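Local atomic coordinates of kallistatin (Homo sapiens, PDB entry 6F4V), a protein that inhibits tissue kallikrein as a serpin, forming a stable equimolar complex with the protease upon cleavage at its reactive site. Residues A[208-219]-A[251-262]. Residues are numbered along the deposited sequence; the frame is centred on the assembly and turned at random.
Sequences WYLHDRYLPCSV and MLMRWNNLLRKR. With Z9L (methyl 2,3,6-tri-O-sulfo-alpha-D-glucopyranoside), chain C; Z9K (3-O-methyl-2-O-sulfo-alpha-L-idopyranuronic acid), chain B.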
ATOM      1  N   TRP A 208       4.006   7.196 -22.386  1.00 29.37           N
ATOM      2  CA  TRP A 208       4.084   8.465 -21.683  1.00 28.99           C
ATOM      3  C   TRP A 208       5.331   8.401 -20.836  1.00 28.63           C
ATOM      4  O   TRP A 208       5.374   7.620 -19.863  1.00 26.68           O
ATOM      5  CB  TRP A 208       2.855   8.659 -20.799  1.00 30.89           C
ATOM      6  CG  TRP A 208       1.619   8.846 -21.553  1.00 31.96           C
ATOM      7  CD1 TRP A 208       0.691   7.897 -21.886  1.00 33.62           C
ATOM      8  CD2 TRP A 208       1.142  10.077 -22.069  1.00 34.12           C
ATOM      9  NE1 TRP A 208      -0.347   8.477 -22.582  1.00 34.59           N
ATOM     10  CE2 TRP A 208      -0.093   9.817 -22.706  1.00 36.02           C
ATOM     11  CE3 TRP A 208       1.634  11.383 -22.051  1.00 35.60           C
ATOM     12  CZ2 TRP A 208      -0.839  10.829 -23.342  1.00 38.24           C
ATOM     13  CZ3 TRP A 208       0.880  12.389 -22.674  1.00 37.56           C
ATOM     14  CH2 TRP A 208      -0.337  12.106 -23.287  1.00 37.21           C
ATOM     15  N   TYR A 209       6.369   9.145 -21.221  1.00 27.16           N
ATOM     16  CA  TYR A 209       7.610   9.177 -20.441  1.00 27.93           C
ATOM     17  C   TYR A 209       8.366  10.485 -20.606  1.00 28.30           C
ATOM     18  O   TYR A 209       8.157  11.222 -21.565  1.00 27.10           O
ATOM     19  CB  TYR A 209       8.533   7.981 -20.775  1.00 28.11           C
ATOM     20  CG  TYR A 209       9.099   8.013 -22.192  1.00 29.87           C
ATOM     21  CD1 TYR A 209       8.303   7.676 -23.284  1.00 30.29           C
ATOM     22  CD2 TYR A 209      10.426   8.388 -22.428  1.00 30.42           C
ATOM     23  CE1 TYR A 209       8.811   7.709 -24.575  1.00 31.17           C
ATOM     24  CE2 TYR A 209      10.945   8.434 -23.714  1.00 31.00           C
ATOM     25  CZ  TYR A 209      10.122   8.092 -24.785  1.00 31.93           C
ATOM     26  OH  TYR A 209      10.623   8.106 -26.057  1.00 34.64           O
ATOM     27  N   LEU A 210       9.217  10.774 -19.624  1.00 29.07           N
ATOM     28  CA  LEU A 210      10.064  11.955 -19.668  1.00 29.55           C
ATOM     29  C   LEU A 210      11.406  11.653 -19.052  1.00 30.64           C
ATOM     30  O   LEU A 210      11.535  10.744 -18.197  1.00 28.25           O
ATOM     31  CB  LEU A 210       9.406  13.125 -18.950  1.00 30.64           C
ATOM     32  CG  LEU A 210       9.058  12.948 -17.475  1.00 30.82           C
ATOM     33  CD1 LEU A 210      10.213  13.218 -16.513  1.00 31.52           C
ATOM     34  CD2 LEU A 210       7.880  13.862 -17.155  1.00 31.95           C
ATOM     35  N   HIS A 211      12.402  12.407 -19.504  1.00 30.60           N
ATOM     36  CA  HIS A 211      13.711  12.469 -18.854  1.00 32.58           C
ATOM     37  C   HIS A 211      13.725  13.791 -18.113  1.00 32.50           C
ATOM     38  O   HIS A 211      13.652  14.871 -18.733  1.00 32.61           O
ATOM     39  CB  HIS A 211      14.832  12.372 -19.897  1.00 33.65           C
ATOM     40  CG  HIS A 211      14.705  11.198 -20.818  1.00 35.66           C
ATOM     41  ND1 HIS A 211      14.806   9.889 -20.385  1.00 36.42           N
ATOM     42  CD2 HIS A 211      14.493  11.131 -22.161  1.00 36.78           C
ATOM     43  CE1 HIS A 211      14.671   9.071 -21.419  1.00 37.64           C
ATOM     44  NE2 HIS A 211      14.477   9.800 -22.508  1.00 37.04           N
ATOM     45  N   ASP A 212      13.760  13.730 -16.783  1.00 30.79           N
ATOM     46  CA  ASP A 212      13.536  14.911 -15.959  1.00 31.83           C
ATOM     47  C   ASP A 212      14.779  15.828 -16.119  1.00 34.17           C
ATOM     48  O   ASP A 212      15.929  15.360 -15.989  1.00 32.57           O
ATOM     49  CB  ASP A 212      13.303  14.486 -14.496  1.00 30.43           C
ATOM     50  CG  ASP A 212      12.684  15.564 -13.640  1.00 31.04           C
ATOM     51  OD1 ASP A 212      13.075  16.755 -13.749  1.00 30.31           O
ATOM     52  OD2 ASP A 212      11.835  15.225 -12.775  1.00 29.44           O
ATOM     53  N   ARG A 213      14.545  17.101 -16.416  1.00 35.99           N
ATOM     54  CA  ARG A 213      15.651  18.073 -16.528  1.00 39.40           C
ATOM     55  C   ARG A 213      16.034  18.738 -15.209  1.00 39.27           C
ATOM     56  O   ARG A 213      17.059  19.410 -15.151  1.00 41.09           O
ATOM     57  CB  ARG A 213      15.357  19.112 -17.619  1.00 41.20           C
ATOM     58  CG  ARG A 213      15.299  18.477 -19.010  1.00 43.14           C
ATOM     59  CD  ARG A 213      14.775  19.433 -20.074  1.00 46.07           C
ATOM     60  NE  ARG A 213      15.689  20.555 -20.297  0.49 48.25           N
ATOM     61  CZ  ARG A 213      15.366  21.690 -20.918  0.69 51.16           C
ATOM     62  NH1 ARG A 213      14.130  21.895 -21.394  0.81 53.63           N
ATOM     63  NH2 ARG A 213      16.280  22.644 -21.053  0.69 52.18           N
ATOM     64  N   TYR A 214      15.214  18.584 -14.174  1.00 38.06           N
ATOM     65  CA  TYR A 214      15.510  19.088 -12.838  1.00 39.17           C
ATOM     66  C   TYR A 214      16.094  18.003 -11.920  1.00 37.56           C
ATOM     67  O   TYR A 214      16.673  18.336 -10.885  1.00 39.53           O
ATOM     68  CB  TYR A 214      14.253  19.638 -12.138  1.00 41.96           C
ATOM     69  CG  TYR A 214      13.729  21.005 -12.553  1.00 46.43           C
ATOM     70  CD1 TYR A 214      12.762  21.139 -13.563  1.00 49.91           C
ATOM     71  CD2 TYR A 214      14.147  22.168 -11.887  1.00 49.46           C
ATOM     72  CE1 TYR A 214      12.247  22.386 -13.912  1.00 51.68           C
ATOM     73  CE2 TYR A 214      13.650  23.413 -12.233  1.00 51.71           C
ATOM     74  CZ  TYR A 214      12.697  23.527 -13.239  1.00 53.25           C
ATOM     75  OH  TYR A 214      12.218  24.780 -13.574  1.00 54.42           O
ATOM     76  N   LEU A 215      15.892  16.727 -12.240  1.00 34.18           N
ATOM     77  CA  LEU A 215      16.287  15.633 -11.355  1.00 33.44           C
ATOM     78  C   LEU A 215      16.966  14.542 -12.131  1.00 31.90           C
ATOM     79  O   LEU A 215      16.658  14.342 -13.293  1.00 31.73           O
ATOM     80  CB  LEU A 215      15.050  15.021 -10.690  1.00 32.70           C
ATOM     81  CG  LEU A 215      14.198  15.953  -9.847  1.00 33.77           C
ATOM     82  CD1 LEU A 215      12.913  15.215  -9.463  1.00 32.78           C
ATOM     83  CD2 LEU A 215      14.952  16.384  -8.593  1.00 34.74           C
ATOM     84  N   PRO A 216      17.849  13.774 -11.480  1.00 31.49           N
ATOM     85  CA  PRO A 216      18.549  12.701 -12.185  1.00 30.79           C
ATOM     86  C   PRO A 216      17.700  11.426 -12.327  1.00 29.41           C
ATOM     87  O   PRO A 216      18.009  10.394 -11.738  1.00 30.11           O
ATOM     88  CB  PRO A 216      19.818  12.492 -11.311  1.00 31.55           C
ATOM     89  CG  PRO A 216      19.345  12.816  -9.933  1.00 31.95           C
ATOM     90  CD  PRO A 216      18.373  13.962 -10.115  1.00 32.31           C
ATOM     91  N   CYS A 217      16.650  11.486 -13.146  1.00 27.92           N
ATOM     92  CA  CYS A 217      15.787  10.333 -13.352  1.00 27.22           C
ATOM     93  C   CYS A 217      14.962  10.483 -14.602  1.00 26.34           C
ATOM     94  O   CYS A 217      14.844  11.578 -15.157  1.00 25.68           O
ATOM     95  CB  CYS A 217      14.852  10.113 -12.137  1.00 26.82           C
ATOM     96  SG  CYS A 217      13.551  11.345 -11.913  1.00 28.04           S
ATOM     97  N   SER A 218      14.451   9.342 -15.072  1.00 25.57           N
ATOM     98  CA  SER A 218      13.369   9.295 -16.032  1.00 25.93           C
ATOM     99  C   SER A 218      12.114   8.734 -15.372  1.00 24.59           C
ATOM    100  O   SER A 218      12.191   8.030 -14.382  1.00 24.29           O
ATOM    101  CB  SER A 218      13.770   8.429 -17.227  1.00 27.24           C
ATOM    102  OG  SER A 218      14.913   8.958 -17.893  1.00 28.70           O
ATOM    103  N   VAL A 219      10.961   9.039 -15.936  1.00 23.98           N
ATOM    104  CA  VAL A 219       9.681   8.604 -15.396  1.00 23.80           C
ATOM    105  C   VAL A 219       8.834   8.086 -16.552  1.00 24.03           C
ATOM    106  O   VAL A 219       8.688   8.758 -17.570  1.00 25.29           O
ATOM    107  CB  VAL A 219       8.957   9.775 -14.688  1.00 23.88           C
ATOM    108  CG1 VAL A 219       7.609   9.346 -14.105  1.00 23.93           C
ATOM    109  CG2 VAL A 219       9.846  10.380 -13.593  1.00 24.14           C
ATOM    110  N   MET A 251       5.706  16.072  -5.948  1.00 24.30           N
ATOM    111  CA  MET A 251       6.537  15.612  -7.045  1.00 24.61           C
ATOM    112  C   MET A 251       5.762  14.635  -7.953  1.00 23.89           C
ATOM    113  O   MET A 251       5.863  14.726  -9.184  1.00 22.85           O
ATOM    114  CB  MET A 251       7.805  14.951  -6.538  1.00 25.41           C
ATOM    115  CG  MET A 251       8.849  14.652  -7.587  1.00 27.37           C
ATOM    116  SD  MET A 251       9.344  16.111  -8.510  1.00 30.88           S
ATOM    117  CE  MET A 251      10.212  17.041  -7.260  1.00 30.19           C
ATOM    118  N   LEU A 252       4.994  13.724  -7.349  1.00 23.85           N
ATOM    119  CA  LEU A 252       4.183  12.793  -8.146  1.00 24.40           C
ATOM    120  C   LEU A 252       3.221  13.582  -9.053  1.00 25.40           C
ATOM    121  O   LEU A 252       3.089  13.274 -10.229  1.00 24.82           O
ATOM    122  CB  LEU A 252       3.404  11.844  -7.238  1.00 25.27           C
ATOM    123  CG  LEU A 252       2.628  10.747  -7.987  1.00 26.59           C
ATOM    124  CD1 LEU A 252       3.602   9.787  -8.677  1.00 28.00           C
ATOM    125  CD2 LEU A 252       1.704  10.046  -7.005  1.00 27.89           C
ATOM    126  N   MET A 253       2.606  14.628  -8.504  1.00 26.18           N
ATOM    127  CA  MET A 253       1.698  15.471  -9.293  1.00 28.52           C
ATOM    128  C   MET A 253       2.391  16.260 -10.364  1.00 26.71           C
ATOM    129  O   MET A 253       1.847  16.416 -11.451  1.00 25.98           O
ATOM    130  CB  MET A 253       0.837  16.358  -8.400  1.00 32.90           C
ATOM    131  CG  MET A 253      -0.253  15.515  -7.705  1.00 37.53           C
ATOM    132  SD  MET A 253      -1.377  14.628  -8.843  0.74 44.95           S
ATOM    133  CE  MET A 253      -0.817  12.932  -8.746  1.00 42.39           C
ATOM    134  N   ARG A 254       3.605  16.704 -10.090  1.00 25.59           N
ATOM    135  CA  ARG A 254       4.409  17.349 -11.120  1.00 25.61           C
ATOM    136  C   ARG A 254       4.636  16.407 -12.281  1.00 24.57           C
ATOM    137  O   ARG A 254       4.381  16.784 -13.442  1.00 24.04           O
ATOM    138  CB  ARG A 254       5.745  17.883 -10.553  1.00 25.90           C
ATOM    139  CG  ARG A 254       6.751  18.287 -11.605  1.00 26.79           C
ATOM    140  CD  ARG A 254       7.978  19.031 -11.050  1.00 28.22           C
ATOM    141  NE  ARG A 254       8.942  19.140 -12.142  1.00 28.33           N
ATOM    142  CZ  ARG A 254       9.900  18.265 -12.436  1.00 29.55           C
ATOM    143  NH1 ARG A 254      10.148  17.191 -11.668  1.00 30.80           N
ATOM    144  NH2 ARG A 254      10.656  18.479 -13.511  1.00 30.28           N
ATOM    145  N   TRP A 255       5.142  15.201 -11.998  1.00 23.35           N
ATOM    146  CA  TRP A 255       5.367  14.226 -13.053  1.00 23.84           C
ATOM    147  C   TRP A 255       4.075  13.865 -13.813  1.00 24.07           C
ATOM    148  O   TRP A 255       4.083  13.789 -15.060  1.00 24.45           O
ATOM    149  CB  TRP A 255       5.990  12.955 -12.504  1.00 23.74           C
ATOM    150  CG  TRP A 255       7.418  13.115 -12.077  1.00 24.07           C
ATOM    151  CD1 TRP A 255       8.388  13.901 -12.654  1.00 24.84           C
ATOM    152  CD2 TRP A 255       8.039  12.446 -10.986  1.00 24.08           C
ATOM    153  NE1 TRP A 255       9.565  13.757 -11.978  1.00 24.88           N
ATOM    154  CE2 TRP A 255       9.389  12.868 -10.947  1.00 24.55           C
ATOM    155  CE3 TRP A 255       7.589  11.526 -10.039  1.00 23.97           C
ATOM    156  CZ2 TRP A 255      10.311  12.371 -10.004  1.00 24.44           C
ATOM    157  CZ3 TRP A 255       8.495  11.061  -9.044  1.00 23.95           C
ATOM    158  CH2 TRP A 255       9.848  11.491  -9.056  1.00 24.42           C
ATOM    159  N   ASN A 256       3.008  13.646 -13.051  1.00 24.13           N
ATOM    160  CA  ASN A 256       1.710  13.326 -13.634  1.00 25.94           C
ATOM    161  C   ASN A 256       1.259  14.412 -14.599  1.00 26.70           C
ATOM    162  O   ASN A 256       0.840  14.095 -15.717  1.00 25.85           O
ATOM    163  CB  ASN A 256       0.643  13.093 -12.573  1.00 27.44           C
ATOM    164  CG  ASN A 256      -0.616  12.468 -13.176  1.00 28.92           C
ATOM    165  OD1 ASN A 256      -0.537  11.445 -13.824  1.00 31.09           O
ATOM    166  ND2 ASN A 256      -1.718  13.113 -13.016  1.00 32.60           N
ATOM    167  N   ASN A 257       1.376  15.680 -14.189  1.00 28.28           N
ATOM    168  CA  ASN A 257       0.943  16.812 -15.023  1.00 30.65           C
ATOM    169  C   ASN A 257       1.829  17.032 -16.240  1.00 31.48           C
ATOM    170  O   ASN A 257       1.302  17.319 -17.333  1.00 32.25           O
ATOM    171  CB  ASN A 257       0.752  18.084 -14.182  1.00 32.70           C
ATOM    172  CG  ASN A 257      -0.457  17.977 -13.270  1.00 35.43           C
ATOM    173  OD1 ASN A 257      -1.393  17.217 -13.565  1.00 37.99           O
ATOM    174  ND2 ASN A 257      -0.457  18.729 -12.164  1.00 36.20           N
ATOM    175  N   LEU A 258       3.137  16.804 -16.104  1.00 29.17           N
ATOM    176  CA  LEU A 258       4.009  16.812 -17.256  1.00 29.87           C
ATOM    177  C   LEU A 258       3.578  15.740 -18.241  1.00 30.11           C
ATOM    178  O   LEU A 258       3.511  16.006 -19.468  1.00 30.71           O
ATOM    179  CB  LEU A 258       5.467  16.583 -16.866  1.00 31.02           C
ATOM    180  CG  LEU A 258       6.086  17.763 -16.107  1.00 31.98           C
ATOM    181  CD1 LEU A 258       7.385  17.333 -15.454  1.00 32.75           C
ATOM    182  CD2 LEU A 258       6.279  18.954 -17.065  1.00 34.40           C
ATOM    183  N   LEU A 259       3.197  14.568 -17.722  1.00 27.21           N
ATOM    184  CA  LEU A 259       2.778  13.485 -18.598  1.00 28.43           C
ATOM    185  C   LEU A 259       1.307  13.570 -19.041  1.00 29.61           C
ATOM    186  O   LEU A 259       0.714  12.570 -19.388  1.00 32.15           O
ATOM    187  CB  LEU A 259       3.081  12.140 -17.964  1.00 27.05           C
ATOM    188  CG  LEU A 259       4.568  11.913 -17.770  1.00 26.88           C
ATOM    189  CD1 LEU A 259       4.809  10.634 -16.983  1.00 27.64           C
ATOM    190  CD2 LEU A 259       5.367  11.898 -19.076  1.00 27.25           C
ATOM    191  N   ARG A 260       0.719  14.744 -18.999  1.00 31.56           N
ATOM    192  CA  ARG A 260      -0.589  14.991 -19.619  1.00 34.39           C
ATOM    193  C   ARG A 260      -0.436  15.790 -20.916  1.00 35.53           C
ATOM    194  O   ARG A 260      -1.452  16.154 -21.509  1.00 36.65           O
ATOM    195  CB  ARG A 260      -1.489  15.747 -18.653  1.00 36.43           C
ATOM    196  CG  ARG A 260      -1.954  14.892 -17.493  1.00 38.63           C
ATOM    197  CD  ARG A 260      -2.711  15.715 -16.468  1.00 41.99           C
ATOM    198  NE  ARG A 260      -4.084  16.037 -16.884  1.00 46.27           N
ATOM    199  CZ  ARG A 260      -4.523  17.237 -17.310  1.00 52.06           C
ATOM    200  NH1 ARG A 260      -3.717  18.298 -17.432  1.00 55.30           N
ATOM    201  NH2 ARG A 260      -5.799  17.380 -17.649  1.00 53.91           N
ATOM    202  N   LYS A 261       0.807  16.088 -21.325  1.00 35.19           N
ATOM    203  CA  LYS A 261       1.091  16.881 -22.527  1.00 37.03           C
ATOM    204  C   LYS A 261       1.607  15.929 -23.555  1.00 35.87           C
ATOM    205  O   LYS A 261       2.564  15.186 -23.296  1.00 32.33           O
ATOM    206  CB  LYS A 261       2.163  17.937 -22.279  1.00 41.37           C
ATOM    207  CG  LYS A 261       1.808  19.004 -21.257  1.00 45.23           C
ATOM    208  CD  LYS A 261       1.233  20.249 -21.921  1.00 50.06           C
ATOM    209  CE  LYS A 261       1.309  21.478 -21.019  1.00 52.48           C
ATOM    210  NZ  LYS A 261       0.116  21.560 -20.133  1.00 54.65           N
ATOM    211  N   ARG A 262       1.005  15.977 -24.749  1.00 35.79           N
ATOM    212  CA  ARG A 262       1.280  14.996 -25.768  1.00 37.09           C
ATOM    213  C   ARG A 262       2.699  15.008 -26.290  1.00 34.74           C
ATOM    214  O   ARG A 262       3.141  14.010 -26.806  1.00 33.91           O
ATOM    215  CB  ARG A 262       0.273  15.106 -26.948  1.00 41.32           C
ATOM    216  CG  ARG A 262      -0.363  13.776 -27.336  1.00 44.63           C
ATOM    217  CD  ARG A 262      -0.296  13.467 -28.835  1.00 48.28           C
ATOM    218  NE  ARG A 262      -0.183  14.658 -29.712  0.50 49.75           N
ATOM    219  CZ  ARG A 262      -1.156  15.236 -30.434  0.50 51.89           C
ATOM    220  NH1 ARG A 262      -2.418  14.790 -30.470  0.50 50.42           N
ATOM    221  NH2 ARG A 262      -0.840  16.305 -31.154  0.50 53.40           N
TER
HETATM  222  O4  Z9L C   1      10.826  24.508 -18.390  0.69 68.80           O
HETATM  223  C4  Z9L C   1      12.199  24.021 -18.492  0.69 61.83           C
HETATM  224  C5  Z9L C   1      12.507  22.777 -17.648  0.69 59.19           C
HETATM  225  O5  Z9L C   1      13.914  22.403 -17.843  0.69 56.04           O
HETATM  226  C6  Z9L C   1      11.670  21.581 -17.994  0.69 57.46           C
HETATM  227  O6  Z9L C   1      12.179  20.449 -17.328  0.69 55.92           O
HETATM  228  S1  Z9L C   1      11.085  19.211 -17.129  0.69 51.65           S
HETATM  229  O7  Z9L C   1       9.939  19.782 -16.065  0.69 52.32           O
HETATM  230  O11 Z9L C   1      11.850  17.892 -16.512  0.69 51.14           O
HETATM  231  O15 Z9L C   1      10.387  18.866 -18.599  0.69 53.34           O
HETATM  232  C3  Z9L C   1      13.055  25.145 -17.974  0.69 59.57           C
HETATM  233  O3  Z9L C   1      12.944  26.227 -18.948  0.69 58.47           O
HETATM  234  S2  Z9L C   1      12.646  27.726 -18.314  0.69 58.99           S
HETATM  235  O8  Z9L C   1      12.539  28.825 -19.547  0.69 59.49           O
HETATM  236  O9  Z9L C   1      13.900  28.146 -17.297  0.69 58.63           O
HETATM  237  O10 Z9L C   1      11.235  27.688 -17.453  0.69 59.48           O
HETATM  238  C2  Z9L C   1      14.506  24.871 -17.693  0.69 57.55           C
HETATM  239  O2  Z9L C   1      15.318  25.226 -18.834  0.69 59.41           O
HETATM  240  S3  Z9L C   1      16.851  25.855 -18.594  0.69 53.85           S
HETATM  241  O12 Z9L C   1      17.327  26.477 -20.058  0.69 55.13           O
HETATM  242  O13 Z9L C   1      17.902  24.659 -18.162  0.69 52.77           O
HETATM  243  O14 Z9L C   1      16.865  27.050 -17.431  0.69 51.24           O
HETATM  244  C1  Z9L C   1      14.857  23.423 -17.294  0.69 55.50           C
HETATM  245  O1  Z9L C   1      14.873  23.321 -15.922  0.69 51.45           O
HETATM  246  C7  Z9L C   1      15.638  22.255 -15.346  0.69 49.55           C
HETATM  247  O4  Z9K B   2       6.938  26.484 -18.636  0.69 81.11           O
HETATM  248  C4  Z9K B   2       7.263  25.419 -19.523  0.69 81.78           C
HETATM  249  C5  Z9K B   2       7.236  24.038 -18.783  0.69 80.79           C
HETATM  250  O5  Z9K B   2       8.664  23.720 -18.211  0.69 80.46           O
HETATM  251  C6  Z9K B   2       6.314  23.981 -17.715  0.69 80.65           C
HETATM  252  O10 Z9K B   2       6.327  24.860 -16.798  0.69 78.82           O
HETATM  253  O6  Z9K B   2       5.474  23.045 -17.648  0.69 78.82           O
HETATM  254  C3  Z9K B   2       8.579  25.761 -20.173  0.69 82.88           C
HETATM  255  O3  Z9K B   2       8.330  26.417 -21.457  0.69 84.07           O
HETATM  256  C7  Z9K B   2       7.834  27.732 -21.426  0.69 84.84           C
HETATM  257  C2  Z9K B   2       9.432  24.571 -20.420  0.69 80.95           C
HETATM  258  O2  Z9K B   2      10.652  24.949 -21.150  0.69 84.29           O
HETATM  259  S1  Z9K B   2      11.261  23.881 -22.293  0.69 84.23           S
HETATM  260  O7  Z9K B   2      12.906  24.107 -22.408  0.69 83.67           O
HETATM  261  O8  Z9K B   2      10.569  24.168 -23.763  0.69 81.09           O
HETATM  262  O9  Z9K B   2      10.965  22.314 -21.851  0.69 85.25           O
HETATM  263  C1  Z9K B   2       9.797  23.861 -19.155  0.69 78.22           C
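Trp208 and Leu259 lie with their CA atoms 6.0 Å apart where helix 249-258 ends against the antiparallel hairpin 208-219. Leu259 O comes within 3.1 Å of Trp208 CE3, and Lys261 O lies at the edge of the same indole, near its plane. Asp212, in the hairpin's turn, binds this helix through both carboxylate oxygens. Arg254 grips Asp212 end-on in a salt bridge, its NH1 2.8 Å from Asp212 OD2 on the syn side, while NH2 meets OD1 from above the carboxylate plane. The Trp255 indole stands nearly perpendicular to the carboxylate, and its NE1 sends an almost straight bond (172°) to OD2. Tyr214 N closes an Asx turn on OD1. With CG anti to the backbone N (chi1 167°) and an extended chain, Arg254 also bonds a sulfate oxygen, NH2 to Z9L O7 at 3.0 Å, so Asp212 is a second-shell residue that positions Arg254 for the glycan. One face of the Tyr214 ring carries Z9L C7. Beside this polar cluster, Val219 CG2 makes a CH-pi contact over the five-membered ring of Trp255. Leu210 CD2 wedges against Leu258 CB and Leu259 CD2. Helix 249-258 covers strands 206-211 and 217-223, with Phe231 and Ile233 of strand 228-235 extending the apolar layer.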